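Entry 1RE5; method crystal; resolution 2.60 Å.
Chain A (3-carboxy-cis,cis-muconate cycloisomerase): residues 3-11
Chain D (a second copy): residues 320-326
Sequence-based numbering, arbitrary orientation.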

# COMPACT_ATOMS: atom_id res chain seq x y z
N ASN A 3 -1.79 -4.59 24.64
CA ASN A 3 -1.19 -3.38 23.99
C ASN A 3 -2.04 -2.12 24.09
O ASN A 3 -2.81 -1.81 23.17
CB ASN A 3 -0.90 -3.65 22.51
CG ASN A 3 0.28 -4.55 22.32
OD1 ASN A 3 0.25 -5.71 22.74
ND2 ASN A 3 1.33 -4.03 21.70
N GLN A 4 -1.89 -1.39 25.19
CA GLN A 4 -2.64 -0.17 25.37
C GLN A 4 -1.77 1.04 25.75
O GLN A 4 -2.28 2.13 25.99
CB GLN A 4 -3.76 -0.39 26.40
CG GLN A 4 -3.29 -0.61 27.83
CD GLN A 4 -4.41 -1.07 28.73
OE1 GLN A 4 -4.31 -0.98 29.96
NE2 GLN A 4 -5.50 -1.57 28.14
N LEU A 5 -0.46 0.84 25.77
CA LEU A 5 0.45 1.92 26.12
C LEU A 5 0.22 3.16 25.27
O LEU A 5 0.01 4.25 25.80
CB LEU A 5 1.90 1.49 25.95
CG LEU A 5 2.69 1.07 27.19
CD1 LEU A 5 4.15 0.87 26.79
CD2 LEU A 5 2.59 2.14 28.26
N PHE A 6 0.26 3.00 23.95
CA PHE A 6 0.10 4.12 23.05
C PHE A 6 -1.32 4.40 22.66
O PHE A 6 -1.58 5.32 21.89
CB PHE A 6 0.91 3.90 21.79
CG PHE A 6 2.37 3.90 22.01
CD1 PHE A 6 3.11 2.75 21.82
CD2 PHE A 6 3.02 5.06 22.42
CE1 PHE A 6 4.48 2.74 22.02
CE2 PHE A 6 4.38 5.08 22.62
CZ PHE A 6 5.12 3.91 22.42
N ASP A 7 -2.24 3.63 23.22
CA ASP A 7 -3.64 3.78 22.86
C ASP A 7 -4.32 5.08 23.29
O ASP A 7 -5.20 5.59 22.58
CB ASP A 7 -4.44 2.58 23.37
CG ASP A 7 -5.64 2.28 22.50
OD1 ASP A 7 -5.43 2.01 21.30
OD2 ASP A 7 -6.79 2.34 23.01
N ALA A 8 -3.92 5.63 24.43
CA ALA A 8 -4.51 6.88 24.90
C ALA A 8 -4.04 8.03 24.01
O ALA A 8 -4.78 8.98 23.76
CB ALA A 8 -4.10 7.14 26.34
N TYR A 9 -2.81 7.91 23.54
CA TYR A 9 -2.18 8.91 22.69
C TYR A 9 -2.63 8.87 21.20
O TYR A 9 -2.71 9.91 20.54
CB TYR A 9 -0.66 8.73 22.80
CG TYR A 9 0.22 9.72 22.05
CD1 TYR A 9 -0.10 11.07 21.99
CD2 TYR A 9 1.40 9.29 21.45
CE1 TYR A 9 0.75 11.98 21.35
CE2 TYR A 9 2.25 10.18 20.82
CZ TYR A 9 1.92 11.52 20.76
OH TYR A 9 2.78 12.41 20.13
N PHE A 10 -2.93 7.67 20.70
CA PHE A 10 -3.32 7.49 19.30
C PHE A 10 -4.82 7.30 19.01
O PHE A 10 -5.27 7.51 17.88
CB PHE A 10 -2.58 6.28 18.71
CG PHE A 10 -1.10 6.48 18.58
CD1 PHE A 10 -0.24 5.39 18.67
CD2 PHE A 10 -0.57 7.74 18.35
CE1 PHE A 10 1.15 5.55 18.54
CE2 PHE A 10 0.81 7.92 18.21
CZ PHE A 10 1.68 6.82 18.31
N THR A 11 -5.59 6.91 20.02
CA THR A 11 -7.01 6.68 19.82
C THR A 11 -7.89 7.53 20.73
O THR A 11 -7.49 7.86 21.84
CB THR A 11 -7.34 5.20 20.08
OG1 THR A 11 -6.43 4.38 19.34
CG2 THR A 11 -8.78 4.88 19.65
N TRP D 320 8.31 8.59 12.64
CA TRP D 320 8.84 7.67 13.63
C TRP D 320 7.70 7.07 14.45
O TRP D 320 7.70 5.88 14.74
CB TRP D 320 9.81 8.39 14.54
CG TRP D 320 10.30 7.59 15.71
CD1 TRP D 320 10.69 6.28 15.70
CD2 TRP D 320 10.54 8.07 17.04
NE1 TRP D 320 11.16 5.92 16.94
CE2 TRP D 320 11.08 7.00 17.79
CE3 TRP D 320 10.36 9.31 17.67
CZ2 TRP D 320 11.44 7.13 19.14
CZ3 TRP D 320 10.71 9.44 19.01
CH2 TRP D 320 11.25 8.35 19.73
N HIS D 321 6.71 7.89 14.80
CA HIS D 321 5.58 7.40 15.57
C HIS D 321 4.84 6.32 14.80
O HIS D 321 4.33 5.38 15.38
CB HIS D 321 4.62 8.55 15.89
CG HIS D 321 5.18 9.57 16.82
ND1 HIS D 321 6.23 10.40 16.49
CD2 HIS D 321 4.80 9.93 18.08
CE1 HIS D 321 6.48 11.22 17.50
NE2 HIS D 321 5.63 10.96 18.47
N ALA D 322 4.78 6.45 13.47
CA ALA D 322 4.10 5.47 12.62
C ALA D 322 4.67 4.05 12.71
O ALA D 322 3.98 3.08 12.41
CB ALA D 322 4.12 5.94 11.18
N GLU D 323 5.93 3.91 13.11
CA GLU D 323 6.54 2.58 13.21
C GLU D 323 6.08 1.81 14.44
O GLU D 323 5.86 0.61 14.38
CB GLU D 323 8.06 2.67 13.30
CG GLU D 323 8.75 3.63 12.36
CD GLU D 323 10.26 3.68 12.60
OE1 GLU D 323 10.71 3.15 13.64
OE2 GLU D 323 10.99 4.25 11.76
N TRP D 324 5.92 2.52 15.55
CA TRP D 324 5.58 1.90 16.83
C TRP D 324 4.64 0.70 16.88
O TRP D 324 5.00 -0.35 17.41
CB TRP D 324 5.11 2.98 17.81
CG TRP D 324 6.15 4.06 18.04
CD1 TRP D 324 7.42 4.10 17.53
CD2 TRP D 324 5.98 5.27 18.79
NE1 TRP D 324 8.05 5.27 17.90
CE2 TRP D 324 7.18 6.01 18.67
CE3 TRP D 324 4.93 5.81 19.53
CZ2 TRP D 324 7.36 7.25 19.28
CZ3 TRP D 324 5.10 7.06 20.14
CH2 TRP D 324 6.31 7.76 20.00
N GLU D 325 3.44 0.83 16.33
CA GLU D 325 2.51 -0.28 16.37
C GLU D 325 2.56 -1.13 15.11
O GLU D 325 2.18 -2.29 15.13
CB GLU D 325 1.09 0.25 16.59
CG GLU D 325 0.95 1.08 17.86
CD GLU D 325 1.18 0.26 19.12
OE1 GLU D 325 2.20 -0.47 19.21
OE2 GLU D 325 0.33 0.35 20.04
N THR D 326 3.05 -0.56 14.02
CA THR D 326 3.11 -1.27 12.75
C THR D 326 4.02 -2.49 12.73
O THR D 326 3.62 -3.55 12.27
CB THR D 326 3.53 -0.31 11.62
OG1 THR D 326 2.63 0.81 11.61
CG2 THR D 326 3.48 -1.01 10.26

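The contact between these two copies of the cycloisomerase is made by side chains, and it is mostly aromatic. No hydrogen bond crosses between the stretches. Together they bury 360 Å² of surface, counted over both sides. Glu D325 (72 Å²), Trp D324 (70 Å²) and Phe A6 (66 Å²) have the most surface covered.

Trp D324 is the centre of the contact. It lies on a helix, and its CA-to-CB bond points toward chain A. Chi1 is m (-58°) and chi2 is -3°. With these angles the six-membered ring reaches in among Phe A6, Tyr A9 and Phe A10. A flat, wide indole can touch three rings at once, which suits this position.

Phe A6 makes the tightest approach. Its CE2 lies 3.2 Å from CE3 of Trp D324, a short distance for two carbons. The tryptophan atom sits over one face of the phenylalanine ring. The ring planes are inclined at 32° and the centroids are 4.5 Å apart, so the pair is oblique. Phe A6 has chi1 m (-67°) and chi2 114°, and its CA-to-CB bond points toward chain D.

Phe A10 is one helical turn further on. Its N donates to Phe A6 O at 3.0 Å, and this spacing helps bring both phenylalanines to the same side. Their flat apolar rings suit packing against the indole. Phe A10 also has chi1 m (-67°), but its chi2 is 150°, so its ring is turned differently. Its CZ comes within 3.6 Å of Trp D324 CE3, which lies near the plane of the phenylalanine ring, at its edge. The two ring planes are at 40°. Thus CE3 of the tryptophan meets a face of one phenylalanine and the edge of the other.

Tyr A9 takes the t rotamer (-177°), unlike the two phenylalanines. Its ring presents an edge to chain D, with CE2 4.3 Å from Trp D324 CZ3. Its OH is 3.6 Å from His D321 NE2. This is proximity without a hydrogen bond, and both atoms find hydrogen-bond partners elsewhere in the structure. Tyrosine suits the place because its ring carbons meet the indole while its hydroxyl reaches polar partners. His D321 has chi1 m (-67°) and chi2 67°. This conformation brings the imidazole up to Tyr A9, while its CB lies 4.2 Å from Phe A10 CZ.

Glu D325 covers the Phe A6 end of the contact. Chi1 and chi2 are both m (-57° and -65°), and chi3 is 50°. The bent side chain lays its carboxylate beside Phe A6, with OE2 4.0 Å from Phe A6 CB and near the plane of the ring. OE1 is hydrogen-bonded elsewhere in the structure. Asn A3 lies at the margin and adds little.

Asp A7 makes no contact with the chain D stretch; its t rotamer (-151°) lets OD1 accept a hydrogen bond from Thr A11 OG1 at 3.2 Å, tying the short helix to the residue that follows it.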